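Local coordinates for protein putative oxidoreductase (Klebsiella pneumoniae subsp. pneumoniae MGH 78578, PDB 3E82) that probably acts as a nicotinamide-nucleotide-dependent oxidoreductase of the Gfo/Idh/MocA family, although its substrate is not established, at residues 123-129 against 297-303; 130-135 against 294-298; 183-187 against 239-243; 257-261 against 272-276. All blocks are in the same frame, centred on the assembly; numbering follows the deposited sequence.

Interaction 1. Residues 123-129 against 297-303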
loop_
_atom_site.group_PDB
_atom_site.type_symbol
_atom_site.label_atom_id
_atom_site.label_comp_id
_atom_site.label_asym_id
_atom_site.label_seq_id
_atom_site.Cartn_x
_atom_site.Cartn_y
_atom_site.Cartn_z
ATOM N N VAL B 123 -1.176 -8.722 28.115
ATOM C CA VAL B 123 -1.920 -9.293 27.001
ATOM C C VAL B 123 -0.897 -9.995 26.109
ATOM O O VAL B 123 0.214 -9.498 25.930
ATOM C CB VAL B 123 -2.666 -8.196 26.202
ATOM C CG1 VAL B 123 -3.422 -8.823 25.034
ATOM C CG2 VAL B 123 -3.628 -7.448 27.124
ATOM N N PHE B 124 -1.285 -11.136 25.545
ATOM C CA PHE B 124 -0.388 -11.943 24.726
ATOM C C PHE B 124 -0.024 -11.381 23.350
ATOM O O PHE B 124 -0.389 -11.952 22.324
ATOM C CB PHE B 124 -0.969 -13.364 24.585
ATOM C CG PHE B 124 0.027 -14.410 24.116
ATOM C CD1 PHE B 124 1.232 -14.618 24.797
ATOM C CD2 PHE B 124 -0.268 -15.222 23.025
ATOM C CE1 PHE B 124 2.127 -15.627 24.389
ATOM C CE2 PHE B 124 0.619 -16.232 22.610
ATOM C CZ PHE B 124 1.814 -16.435 23.289
ATOM N N HIS B 125 0.676 -10.251 23.331
ATOM C CA HIS B 125 1.149 -9.671 22.074
ATOM C C HIS B 125 2.495 -10.364 21.938
ATOM O O HIS B 125 3.534 -9.867 22.372
ATOM C CB HIS B 125 1.302 -8.161 22.202
ATOM C CG HIS B 125 0.006 -7.422 22.077
ATOM N ND1 HIS B 125 -0.767 -7.471 20.936
ATOM C CD2 HIS B 125 -0.644 -6.599 22.934
ATOM C CE1 HIS B 125 -1.834 -6.708 21.094
ATOM N NE2 HIS B 125 -1.783 -6.166 22.298
ATOM N N ASN B 126 2.436 -11.542 21.338
ATOM C CA ASN B 126 3.576 -12.428 21.195
ATOM C C ASN B 126 4.386 -12.317 19.914
ATOM O O ASN B 126 5.204 -13.194 19.638
ATOM C CB ASN B 126 3.069 -13.866 21.330
ATOM C CG ASN B 126 2.200 -14.287 20.155
ATOM O OD1 ASN B 126 1.384 -13.506 19.658
ATOM N ND2 ASN B 126 2.367 -15.522 19.709
ATOM N N ARG B 127 4.197 -11.256 19.142
ATOM C CA ARG B 127 4.918 -11.154 17.877
ATOM C C ARG B 127 6.088 -10.168 17.873
ATOM O O ARG B 127 6.673 -9.894 16.822
ATOM C CB ARG B 127 3.927 -10.808 16.756
ATOM C CG ARG B 127 2.629 -11.642 16.766
ATOM C CD ARG B 127 2.878 -13.138 16.570
ATOM N NE ARG B 127 3.509 -13.428 15.283
ATOM C CZ ARG B 127 2.859 -13.534 14.125
ATOM N NH1 ARG B 127 1.540 -13.389 14.080
ATOM N NH2 ARG B 127 3.534 -13.762 13.004
ATOM N N ARG B 128 6.441 -9.658 19.050
ATOM C CA ARG B 128 7.537 -8.701 19.184
ATOM C C ARG B 128 8.906 -9.364 19.092
ATOM O O ARG B 128 9.933 -8.682 19.070
ATOM C CB ARG B 128 7.428 -7.970 20.522
ATOM C CG ARG B 128 6.114 -7.231 20.703
ATOM C CD ARG B 128 6.031 -6.555 22.065
ATOM N NE ARG B 128 4.821 -5.750 22.152
ATOM C CZ ARG B 128 4.589 -4.826 23.081
ATOM N NH1 ARG B 128 5.489 -4.574 24.029
ATOM N NH2 ARG B 128 3.448 -4.146 23.056
ATOM N N TRP B 129 8.925 -10.690 19.037
ATOM C CA TRP B 129 10.185 -11.416 18.961
ATOM C C TRP B 129 10.295 -12.302 17.725
ATOM O O TRP B 129 11.051 -13.267 17.711
ATOM C CB TRP B 129 10.356 -12.236 20.240
ATOM C CG TRP B 129 10.333 -11.337 21.434
ATOM C CD1 TRP B 129 11.388 -10.642 21.960
ATOM C CD2 TRP B 129 9.182 -10.952 22.192
ATOM N NE1 TRP B 129 10.961 -9.850 22.999
ATOM C CE2 TRP B 129 9.612 -10.018 23.163
ATOM C CE3 TRP B 129 7.827 -11.302 22.143
ATOM C CZ2 TRP B 129 8.734 -9.429 24.078
ATOM C CZ3 TRP B 129 6.951 -10.714 23.059
ATOM C CH2 TRP B 129 7.413 -9.787 24.013
ATOM N N GLY B 297 14.091 -15.877 15.799
ATOM C CA GLY B 297 12.935 -15.359 16.511
ATOM C C GLY B 297 12.613 -16.278 17.678
ATOM O O GLY B 297 12.936 -17.464 17.629
ATOM N N ASP B 298 12.006 -15.745 18.737
ATOM C CA ASP B 298 11.640 -16.580 19.879
ATOM C C ASP B 298 10.596 -15.951 20.792
ATOM O O ASP B 298 10.922 -15.181 21.693
ATOM C CB ASP B 298 12.876 -16.949 20.698
ATOM C CG ASP B 298 12.546 -17.873 21.860
ATOM O OD1 ASP B 298 11.470 -18.517 21.822
ATOM O OD2 ASP B 298 13.367 -17.960 22.801
ATOM N N GLN B 299 9.336 -16.300 20.571
ATOM C CA GLN B 299 8.266 -15.750 21.389
ATOM C C GLN B 299 8.304 -16.221 22.852
ATOM O O GLN B 299 7.546 -15.727 23.683
ATOM C CB GLN B 299 6.898 -16.052 20.753
ATOM C CG GLN B 299 6.531 -17.511 20.642
ATOM C CD GLN B 299 5.270 -17.705 19.812
ATOM O OE1 GLN B 299 4.163 -17.391 20.254
ATOM N NE2 GLN B 299 5.438 -18.204 18.589
ATOM N N ARG B 300 9.187 -17.163 23.174
ATOM C CA ARG B 300 9.309 -17.621 24.555
ATOM C C ARG B 300 9.740 -16.405 25.375
ATOM O O ARG B 300 9.597 -16.385 26.600
ATOM C CB ARG B 300 10.367 -18.734 24.683
ATOM C CG ARG B 300 10.011 -20.040 23.993
ATOM C CD ARG B 300 11.189 -21.026 23.955
ATOM N NE ARG B 300 11.760 -21.260 25.282
ATOM C CZ ARG B 300 12.878 -20.699 25.733
ATOM N NH1 ARG B 300 13.564 -19.863 24.959
ATOM N NH2 ARG B 300 13.309 -20.970 26.964
ATOM N N GLN B 301 10.279 -15.393 24.693
ATOM C CA GLN B 301 10.723 -14.177 25.360
ATOM C C GLN B 301 9.567 -13.535 26.120
ATOM O O GLN B 301 9.766 -12.965 27.192
ATOM C CB GLN B 301 11.297 -13.170 24.355
ATOM C CG GLN B 301 12.722 -13.466 23.886
ATOM C CD GLN B 301 13.748 -13.364 25.010
ATOM O OE1 GLN B 301 13.786 -12.379 25.744
ATOM N NE2 GLN B 301 14.591 -14.384 25.139
ATOM N N TYR B 302 8.358 -13.623 25.570
ATOM C CA TYR B 302 7.205 -13.044 26.255
ATOM C C TYR B 302 7.102 -13.611 27.678
ATOM O O TYR B 302 6.956 -12.867 28.639
ATOM C CB TYR B 302 5.905 -13.355 25.510
ATOM C CG TYR B 302 4.684 -12.814 26.222
ATOM C CD1 TYR B 302 4.289 -11.485 26.056
ATOM C CD2 TYR B 302 3.945 -13.617 27.107
ATOM C CE1 TYR B 302 3.196 -10.961 26.747
ATOM C CE2 TYR B 302 2.844 -13.097 27.807
ATOM C CZ TYR B 302 2.482 -11.768 27.622
ATOM O OH TYR B 302 1.427 -11.229 28.317
ATOM N N TYR B 303 7.170 -14.932 27.800
ATOM C CA TYR B 303 7.063 -15.577 29.103
ATOM C C TYR B 303 8.315 -15.424 29.965
ATOM O O TYR B 303 8.223 -15.344 31.188
ATOM C CB TYR B 303 6.696 -17.057 28.934
ATOM C CG TYR B 303 5.204 -17.268 28.748
ATOM C CD1 TYR B 303 4.307 -16.936 29.762
ATOM C CD2 TYR B 303 4.687 -17.758 27.550
ATOM C CE1 TYR B 303 2.928 -17.084 29.590
ATOM C CE2 TYR B 303 3.305 -17.910 27.362
ATOM C CZ TYR B 303 2.431 -17.569 28.388
ATOM O OH TYR B 303 1.064 -17.695 28.220
#

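Interaction 2. Residues 130-135 against 294-298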
loop_
_atom_site.group_PDB
_atom_site.type_symbol
_atom_site.label_atom_id
_atom_site.label_comp_id
_atom_site.label_asym_id
_atom_site.label_seq_id
_atom_site.Cartn_x
_atom_site.Cartn_y
_atom_site.Cartn_z
ATOM N N ASP B 130 9.524 -11.963 16.696
ATOM C CA ASP B 130 9.529 -12.697 15.438
ATOM C C ASP B 130 10.793 -12.377 14.639
ATOM O O ASP B 130 11.278 -11.246 14.656
ATOM C CB ASP B 130 8.295 -12.329 14.612
ATOM C CG ASP B 130 7.027 -13.005 15.117
ATOM O OD1 ASP B 130 7.064 -13.594 16.216
ATOM O OD2 ASP B 130 5.997 -12.945 14.415
ATOM N N SER B 131 11.312 -13.381 13.938
ATOM C CA SER B 131 12.520 -13.220 13.139
ATOM C C SER B 131 12.402 -12.053 12.150
ATOM O O SER B 131 13.299 -11.212 12.079
ATOM C CB SER B 131 12.845 -14.524 12.391
ATOM O OG SER B 131 11.799 -14.903 11.510
ATOM N N ASP B 132 11.301 -11.986 11.403
ATOM C CA ASP B 132 11.129 -10.896 10.440
ATOM C C ASP B 132 11.108 -9.525 11.106
ATOM O O ASP B 132 11.811 -8.614 10.672
ATOM C CB ASP B 132 9.861 -11.089 9.588
ATOM C CG ASP B 132 8.657 -11.551 10.398
ATOM O OD1 ASP B 132 8.582 -11.262 11.614
ATOM O OD2 ASP B 132 7.775 -12.193 9.796
ATOM N N TYR B 133 10.312 -9.375 12.159
ATOM C CA TYR B 133 10.232 -8.104 12.869
ATOM C C TYR B 133 11.572 -7.715 13.498
ATOM O O TYR B 133 12.030 -6.584 13.334
ATOM C CB TYR B 133 9.160 -8.170 13.953
ATOM C CG TYR B 133 9.135 -6.968 14.875
ATOM C CD1 TYR B 133 8.726 -5.717 14.417
ATOM C CD2 TYR B 133 9.497 -7.094 16.214
ATOM C CE1 TYR B 133 8.668 -4.618 15.279
ATOM C CE2 TYR B 133 9.443 -6.007 17.085
ATOM C CZ TYR B 133 9.026 -4.777 16.613
ATOM O OH TYR B 133 8.932 -3.715 17.482
ATOM N N LEU B 134 12.196 -8.642 14.221
ATOM C CA LEU B 134 13.484 -8.353 14.848
ATOM C C LEU B 134 14.508 -7.938 13.797
ATOM O O LEU B 134 15.296 -7.020 14.024
ATOM C CB LEU B 134 14.007 -9.570 15.619
ATOM C CG LEU B 134 13.273 -9.880 16.928
ATOM C CD1 LEU B 134 13.877 -11.131 17.572
ATOM C CD2 LEU B 134 13.379 -8.684 17.865
ATOM N N GLY B 135 14.490 -8.620 12.655
ATOM C CA GLY B 135 15.414 -8.293 11.584
ATOM C C GLY B 135 15.199 -6.876 11.074
ATOM O O GLY B 135 16.140 -6.095 10.983
ATOM N N THR B 294 18.975 -12.841 8.964
ATOM C CA THR B 294 17.847 -12.492 9.816
ATOM C C THR B 294 18.038 -13.144 11.183
ATOM O O THR B 294 18.342 -14.333 11.276
ATOM C CB THR B 294 16.513 -12.989 9.216
ATOM O OG1 THR B 294 16.358 -12.462 7.891
ATOM C CG2 THR B 294 15.335 -12.532 10.077
ATOM N N PRO B 295 17.874 -12.366 12.261
ATOM C CA PRO B 295 18.033 -12.902 13.615
ATOM C C PRO B 295 16.979 -13.955 13.945
ATOM O O PRO B 295 15.866 -13.936 13.401
ATOM C CB PRO B 295 17.930 -11.658 14.494
ATOM C CG PRO B 295 17.028 -10.758 13.695
ATOM C CD PRO B 295 17.538 -10.933 12.294
ATOM N N GLN B 296 17.346 -14.885 14.817
ATOM C CA GLN B 296 16.439 -15.948 15.221
ATOM C C GLN B 296 15.281 -15.319 15.973
ATOM O O GLN B 296 15.463 -14.336 16.691
ATOM C CB GLN B 296 17.149 -16.945 16.145
ATOM C CG GLN B 296 16.308 -18.182 16.490
ATOM C CD GLN B 296 16.394 -18.583 17.968
ATOM O OE1 GLN B 296 17.449 -18.483 18.591
ATOM N NE2 GLN B 296 15.280 -19.052 18.521
ATOM N N GLY B 297 14.091 -15.877 15.799
ATOM C CA GLY B 297 12.935 -15.359 16.511
ATOM C C GLY B 297 12.613 -16.278 17.678
ATOM O O GLY B 297 12.936 -17.464 17.629
ATOM N N ASP B 298 12.006 -15.745 18.737
ATOM C CA ASP B 298 11.640 -16.580 19.879
ATOM C C ASP B 298 10.596 -15.951 20.792
ATOM O O ASP B 298 10.922 -15.181 21.693
ATOM C CB ASP B 298 12.876 -16.949 20.698
ATOM C CG ASP B 298 12.546 -17.873 21.860
ATOM O OD1 ASP B 298 11.470 -18.517 21.822
ATOM O OD2 ASP B 298 13.367 -17.960 22.801
#

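Interaction 3. Residues 183-187 against 239-243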
loop_
_atom_site.group_PDB
_atom_site.type_symbol
_atom_site.label_atom_id
_atom_site.label_comp_id
_atom_site.label_asym_id
_atom_site.label_seq_id
_atom_site.Cartn_x
_atom_site.Cartn_y
_atom_site.Cartn_z
ATOM N N HIS B 183 -1.239 -7.783 15.588
ATOM C CA HIS B 183 0.219 -7.904 15.638
ATOM C C HIS B 183 0.909 -6.921 14.689
ATOM O O HIS B 183 2.015 -6.451 14.964
ATOM C CB HIS B 183 0.678 -9.340 15.351
ATOM C CG HIS B 183 0.663 -9.712 13.901
ATOM N ND1 HIS B 183 -0.501 -9.909 13.191
ATOM C CD2 HIS B 183 1.677 -9.921 13.027
ATOM C CE1 HIS B 183 -0.204 -10.225 11.941
ATOM N NE2 HIS B 183 1.111 -10.239 11.816
ATOM N N LEU B 184 0.244 -6.610 13.582
ATOM C CA LEU B 184 0.768 -5.658 12.604
ATOM C C LEU B 184 0.847 -4.284 13.274
ATOM O O LEU B 184 1.845 -3.566 13.152
ATOM C CB LEU B 184 -0.171 -5.601 11.391
ATOM C CG LEU B 184 0.249 -6.287 10.084
ATOM C CD1 LEU B 184 1.018 -7.557 10.358
ATOM C CD2 LEU B 184 -0.978 -6.549 9.225
ATOM N N ILE B 185 -0.220 -3.924 13.983
ATOM C CA ILE B 185 -0.281 -2.644 14.683
ATOM C C ILE B 185 0.725 -2.582 15.831
ATOM O O ILE B 185 1.503 -1.635 15.939
ATOM C CB ILE B 185 -1.681 -2.393 15.280
ATOM C CG1 ILE B 185 -2.720 -2.302 14.166
ATOM C CG2 ILE B 185 -1.669 -1.111 16.117
ATOM C CD1 ILE B 185 -4.142 -2.449 14.675
ATOM N N ASP B 186 0.707 -3.597 16.685
ATOM C CA ASP B 186 1.595 -3.637 17.843
ATOM C C ASP B 186 3.058 -3.410 17.472
ATOM O O ASP B 186 3.747 -2.646 18.138
ATOM C CB ASP B 186 1.447 -4.972 18.590
ATOM C CG ASP B 186 2.215 -4.997 19.890
ATOM O OD1 ASP B 186 1.981 -4.104 20.730
ATOM O OD2 ASP B 186 3.049 -5.906 20.076
ATOM N N GLN B 187 3.525 -4.084 16.424
ATOM C CA GLN B 187 4.906 -3.929 15.963
ATOM C C GLN B 187 5.172 -2.484 15.543
ATOM O O GLN B 187 6.218 -1.916 15.865
ATOM C CB GLN B 187 5.197 -4.884 14.789
ATOM C CG GLN B 187 5.349 -6.343 15.206
ATOM C CD GLN B 187 5.310 -7.332 14.033
ATOM O OE1 GLN B 187 4.917 -6.984 12.915
ATOM N NE2 GLN B 187 5.698 -8.580 14.298
ATOM N N SER B 239 5.584 -8.928 0.086
ATOM C CA SER B 239 6.644 -9.123 1.066
ATOM C C SER B 239 6.111 -8.855 2.463
ATOM O O SER B 239 5.282 -7.966 2.659
ATOM C CB SER B 239 7.813 -8.174 0.796
ATOM O OG SER B 239 8.312 -8.336 -0.516
ATOM N N ARG B 240 6.609 -9.627 3.425
ATOM C CA ARG B 240 6.213 -9.505 4.819
ATOM C C ARG B 240 6.402 -8.074 5.293
ATOM O O ARG B 240 5.528 -7.513 5.948
ATOM C CB ARG B 240 7.061 -10.440 5.687
ATOM C CG ARG B 240 6.801 -10.291 7.180
ATOM C CD ARG B 240 5.376 -10.671 7.546
ATOM N NE ARG B 240 5.113 -10.429 8.963
ATOM C CZ ARG B 240 4.772 -9.248 9.474
ATOM N NH1 ARG B 240 4.643 -8.187 8.685
ATOM N NH2 ARG B 240 4.577 -9.126 10.783
ATOM N N PHE B 241 7.566 -7.510 4.972
ATOM C CA PHE B 241 7.930 -6.142 5.336
ATOM C C PHE B 241 8.629 -5.465 4.162
ATOM O O PHE B 241 9.399 -6.094 3.437
ATOM C CB PHE B 241 8.910 -6.115 6.515
ATOM C CG PHE B 241 8.287 -6.395 7.860
ATOM C CD1 PHE B 241 7.471 -5.449 8.478
ATOM C CD2 PHE B 241 8.559 -7.585 8.529
ATOM C CE1 PHE B 241 6.937 -5.682 9.753
ATOM C CE2 PHE B 241 8.030 -7.833 9.805
ATOM C CZ PHE B 241 7.218 -6.874 10.416
ATOM N N THR B 242 8.361 -4.176 4.002
ATOM C CA THR B 242 8.977 -3.347 2.973
ATOM C C THR B 242 9.177 -2.003 3.667
ATOM O O THR B 242 8.209 -1.375 4.086
ATOM C CB THR B 242 8.057 -3.150 1.744
ATOM O OG1 THR B 242 7.849 -4.408 1.091
ATOM C CG2 THR B 242 8.692 -2.172 0.763
ATOM N N VAL B 243 10.428 -1.576 3.808
ATOM C CA VAL B 243 10.720 -0.312 4.481
ATOM C C VAL B 243 11.669 0.550 3.669
ATOM O O VAL B 243 12.748 0.098 3.286
ATOM C CB VAL B 243 11.343 -0.554 5.874
ATOM C CG1 VAL B 243 11.526 0.773 6.614
ATOM C CG2 VAL B 243 10.458 -1.494 6.675
HETATM O O HOH W 1 6.053 -10.949 12.605
#

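Interaction 4. Residues 257-261 against 272-276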
loop_
_atom_site.group_PDB
_atom_site.type_symbol
_atom_site.label_atom_id
_atom_site.label_comp_id
_atom_site.label_asym_id
_atom_site.label_seq_id
_atom_site.Cartn_x
_atom_site.Cartn_y
_atom_site.Cartn_z
ATOM N N GLN B 257 8.569 -18.246 11.071
ATOM C CA GLN B 257 8.010 -19.602 11.015
ATOM C C GLN B 257 7.669 -20.260 12.357
ATOM O O GLN B 257 7.377 -21.458 12.394
ATOM C CB GLN B 257 8.963 -20.549 10.262
ATOM C CG GLN B 257 10.285 -20.805 10.998
ATOM C CD GLN B 257 10.978 -22.114 10.598
ATOM O OE1 GLN B 257 12.178 -22.283 10.831
ATOM N NE2 GLN B 257 10.222 -23.044 10.012
ATOM N N GLN B 258 7.701 -19.507 13.450
ATOM C CA GLN B 258 7.400 -20.106 14.748
ATOM C C GLN B 258 6.015 -20.730 14.792
ATOM O O GLN B 258 5.851 -21.838 15.305
ATOM C CB GLN B 258 7.519 -19.078 15.874
ATOM C CG GLN B 258 8.920 -18.582 16.101
ATOM C CD GLN B 258 8.974 -17.511 17.158
ATOM O OE1 GLN B 258 8.692 -17.764 18.335
ATOM N NE2 GLN B 258 9.321 -16.301 16.750
ATOM N N GLU B 259 5.019 -20.032 14.259
ATOM C CA GLU B 259 3.668 -20.573 14.277
ATOM C C GLU B 259 3.596 -21.920 13.558
ATOM O O GLU B 259 3.012 -22.872 14.076
ATOM C CB GLU B 259 2.670 -19.597 13.648
ATOM C CG GLU B 259 1.223 -20.069 13.798
ATOM C CD GLU B 259 0.216 -19.167 13.105
ATOM O OE1 GLU B 259 0.257 -19.068 11.857
ATOM O OE2 GLU B 259 -0.621 -18.564 13.811
ATOM N N SER B 260 4.192 -22.002 12.369
ATOM C CA SER B 260 4.183 -23.247 11.600
ATOM C C SER B 260 4.906 -24.332 12.375
ATOM O O SER B 260 4.499 -25.496 12.361
ATOM C CB SER B 260 4.870 -23.059 10.250
ATOM O OG SER B 260 4.258 -22.010 9.531
ATOM N N GLN B 261 5.991 -23.951 13.042
ATOM C CA GLN B 261 6.737 -24.911 13.831
ATOM C C GLN B 261 5.841 -25.427 14.969
ATOM O O GLN B 261 5.760 -26.629 15.197
ATOM C CB GLN B 261 8.019 -24.266 14.373
ATOM C CG GLN B 261 9.029 -23.934 13.273
ATOM C CD GLN B 261 10.335 -23.394 13.812
ATOM O OE1 GLN B 261 10.368 -22.349 14.460
ATOM N NE2 GLN B 261 11.426 -24.105 13.546
ATOM N N ASP B 272 16.063 -26.000 15.848
ATOM C CA ASP B 272 15.677 -25.079 14.781
ATOM C C ASP B 272 14.550 -24.098 15.110
ATOM O O ASP B 272 14.023 -23.437 14.212
ATOM C CB ASP B 272 15.294 -25.879 13.533
ATOM C CG ASP B 272 16.266 -27.017 13.247
ATOM O OD1 ASP B 272 17.495 -26.783 13.296
ATOM O OD2 ASP B 272 15.799 -28.142 12.969
ATOM N N TRP B 273 14.186 -23.999 16.385
ATOM C CA TRP B 273 13.118 -23.096 16.811
ATOM C C TRP B 273 13.416 -21.643 16.421
ATOM O O TRP B 273 14.488 -21.123 16.712
ATOM C CB TRP B 273 12.919 -23.213 18.335
ATOM C CG TRP B 273 11.952 -22.212 18.938
ATOM C CD1 TRP B 273 12.261 -21.167 19.760
ATOM C CD2 TRP B 273 10.530 -22.167 18.752
ATOM N NE1 TRP B 273 11.121 -20.472 20.097
ATOM C CE2 TRP B 273 10.046 -21.064 19.491
ATOM C CE3 TRP B 273 9.620 -22.952 18.032
ATOM C CZ2 TRP B 273 8.690 -20.724 19.528
ATOM C CZ3 TRP B 273 8.266 -22.613 18.068
ATOM C CH2 TRP B 273 7.817 -21.508 18.813
ATOM N N GLY B 274 12.469 -21.002 15.741
ATOM C CA GLY B 274 12.643 -19.612 15.347
ATOM C C GLY B 274 13.709 -19.270 14.316
ATOM O O GLY B 274 13.956 -18.090 14.050
ATOM N N GLN B 275 14.348 -20.277 13.730
ATOM C CA GLN B 275 15.373 -20.010 12.731
ATOM C C GLN B 275 14.718 -19.460 11.480
ATOM O O GLN B 275 13.612 -19.864 11.121
ATOM C CB GLN B 275 16.157 -21.284 12.405
ATOM C CG GLN B 275 17.104 -21.695 13.525
ATOM C CD GLN B 275 18.171 -20.647 13.783
ATOM O OE1 GLN B 275 18.602 -20.447 14.919
ATOM N NE2 GLN B 275 18.608 -19.978 12.726
ATOM N N ASP B 276 15.401 -18.533 10.819
ATOM C CA ASP B 276 14.873 -17.922 9.610
ATOM C C ASP B 276 15.997 -17.746 8.590
ATOM O O ASP B 276 16.791 -16.809 8.683
ATOM C CB ASP B 276 14.263 -16.563 9.948
ATOM C CG ASP B 276 13.388 -16.025 8.837
ATOM O OD1 ASP B 276 13.522 -16.498 7.686
ATOM O OD2 ASP B 276 12.573 -15.121 9.119
HETATM O O HOH W 2 11.156 -17.708 11.924
#

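Interaction 1. Residues 123-129 against 297-303
With CG anti to the backbone N in both residues (chi1 -163° in Phe-124, 178° in Tyr-302), the two rings are brought together as a T-shaped pair. The edge of Phe-124 points at the face of Tyr-302, ring planes at 90° and CD1 of Phe-124 3.7 Å from CD2 of Tyr-302. Tyr-303 completes the aromatic cluster, its CE2 3.9 Å from CE1 of Phe-124, but those rings meet obliquely. Both phenol oxygens find partners outside the two segments: Tyr-302 OH bonds to Ser-122 OG and Tyr-303 OH to His-23 ND1 on helix 17-28.

Trp-129 supplies the largest share of the contact. Gln-301 CB stands almost on the normal of its five-membered ring, 3.4 Å from the centroid, a CH-pi contact, while CZ3 at the far end of the indole lies 3.8 Å from Tyr-302 CB. Arg-128 CB covers the opposite face. The tryptophan backbone is held as well, since Asp-298 N donates to Trp-129 O at 2.8 Å.

Asn-126 and Gln-299 run side by side, and ND2 of Asn-126 gives a short 2.6 Å bond to OE1 of Gln-299. The acceptor lies in the plane of the asparagine amide, but the donor stands above the glutamine carbonyl plane.

The loop after strand 121-123, the last strand of the Rossmann sheet, is thereby joined to the start of helix 300-310, where Asp-298 OD1 accepts the capping bond from Arg-300 N and also the indole N-H of Trp-273 NE1. With uncharged groups making both cross-contact hydrogen bonds and aromatic rings filling much of the rest, the chemistry implies a buried junction held without an ion pair between its segments.

Interaction 2. Residues 130-135 against 294-298
The first turn of helix 131-142 is the fold element here, and the extended loop 294-298, coming from strand 289-292, runs alongside it. The nearest CA atoms are those of Ser-131 and Gly-297, 4.0 Å apart. Gly-297 has no side chain, and its CA comes within 3.6 Å of Ser-131 N at the start of the helix.

Ser-131 is overlaid by the loop backbone: its CB lies 3.2 Å from Pro-295 O, and its CA makes a CA-H...O contact with the same oxygen at 3.4 Å. Its hydroxyl, between the backbone N and the carbonyl carbon at chi1 60°, bonds to Asp-276 OD2 in a neighbouring loop.

Gly-135, one turn on, takes the proline ring, CD of Pro-295 lying 3.5 Å from Gly-135 CA, while CG of the proline also reaches Leu-134 CB at 3.8 Å. In the Gfo/Idh/MocA architecture this helix follows the nucleotide-binding Rossmann unit in the chain, and the loop passing over it leads from the large mixed sheet towards helix 300-310.

Thr-294 turns its methyl, not its hydroxyl, to the helix: CG2 is anti to the backbone N and sits 3.1 Å from Ser-131 O, a carbonyl already bonded to Gly-135 N within the helix. OG1 is thus left to bond Asp-278 O. Further along the loop, Gln-296 O comes 3.7 Å from Leu-134 CD1. Asp-130 occupies the N-cap position without a capping bond from its side chain, its OD2 instead forming a salt bridge with Arg-127.

Interaction 3. Residues 183-187 against 239-243
The backbones stay well apart, the nearest CA atoms being those of Leu-184 and Phe-241 at 10.2 Å, so long side chains bridge helix 176-192 and the start of strand 241-245. Arg-240 and Gln-187 approach from opposite directions. NH2 of Arg-240 donates to OE1 of Gln-187 at 3.0 Å, lying in the carbonyl plane on a lone pair; the N-H...O angle of 137° shows a bent bond. A water accepts from both Arg-240 NH2 and Gln-187 NE2, at 3.0 Å from the arginine nitrogen, so direct and water-mediated links run between the same two side chains.

Arg-240 and Phe-241 both face Lys-252 of the adjoining strand, a classic beta bulge in the mixed sheet of the C-terminal alpha/beta domain. Their side chains also lie against each other: Phe-241 CE2 sits 3.5 Å above the centre of the guanidinium plane. The ring of Phe-241 turns its edge to Gln-187, with CZ 3.4 Å from OE1.

Around the arginine tip, His-183 presents its ring edge, CD2 3.8 Å from Arg-240 NH2, with the ring and guanidinium planes 80° apart. Leu-184 CD1 adds an apolar neighbour at 3.9 Å from the same nitrogen. The buried arginine has a further partner, NH1 bonding to Ser-153 OG on strand 148-156, and Gln-187 NE2 donates to Arg-127 O in the loop before helix 131-142.

Interaction 4. Residues 257-261 against 272-276
Gln-261 begins with CB 4.1 Å from CZ3 of Trp-273, and its chain runs extended beyond CG to CD, which lies equally near Asp-272 O and Gly-274 N. There the amide divides its two ends. OE1 accepts from Gly-274 N at 2.8 Å, the donor in the carbonyl plane on a lone pair and the N-H...O angle 159°. NE2 donates to Asp-272 O, also at 2.8 Å and straighter at 169°; this acceptor is in the glutamine amide plane, whereas the donor stands above the carbonyl plane of Asp-272. Two bonds to two backbone groups fix the rotation of the amide.

The chain they grip is a type II beta turn from Asp-272 to Gln-275, with Gly-274 at positive phi. Asp-272 O also receives the turn's own bond from Gln-275 N, and the two donors arrive from opposite faces of the carbonyl plane.

Trp-273 swings back over the helix. Gln-258 crosses it at about a right angle, CG over one face of the indole at 4.2 Å from the centroid of the six-membered ring in a CH-pi contact, while OE1 comes 3.2 Å from CZ2. That oxygen accepts from Gln-299 N, and Trp-273 NE1 donates to Asp-298 OD1. At the helix start a water accepts from Gln-257 N, with a weak bond on to Gln-275 O.

Short helix 258-263 and the turn before strand 280-284 thus sit beside the entry to helix 300-310, with Trp-273 touching Leu-26 and Glu-259 touching Phe-22, both on helix 17-28.

From the N terminus, the chain passes through the Rossmann unit to strand 121-123, where residues 123-129 open interaction 1; residues 130-135 open interaction 2 directly after. Interaction 3 opens and closes within the C-terminal domain, and interaction 4 follows in series as a short local closure. Interaction 2 closes at 294-298 and interaction 1 just after at 297-303; the two overlap at Gly-297 and Asp-298, and interactions 3 and 4 lie within both loops. Interaction 1 also touches interaction 3 through the Arg-128 to Asp-186 salt bridge. Thus the Rossmann edge and helix 131-142 are tied to the approach to helix 300-310, helix 176-192 to the mixed sheet, and short helix 258-263 to turn 272-275.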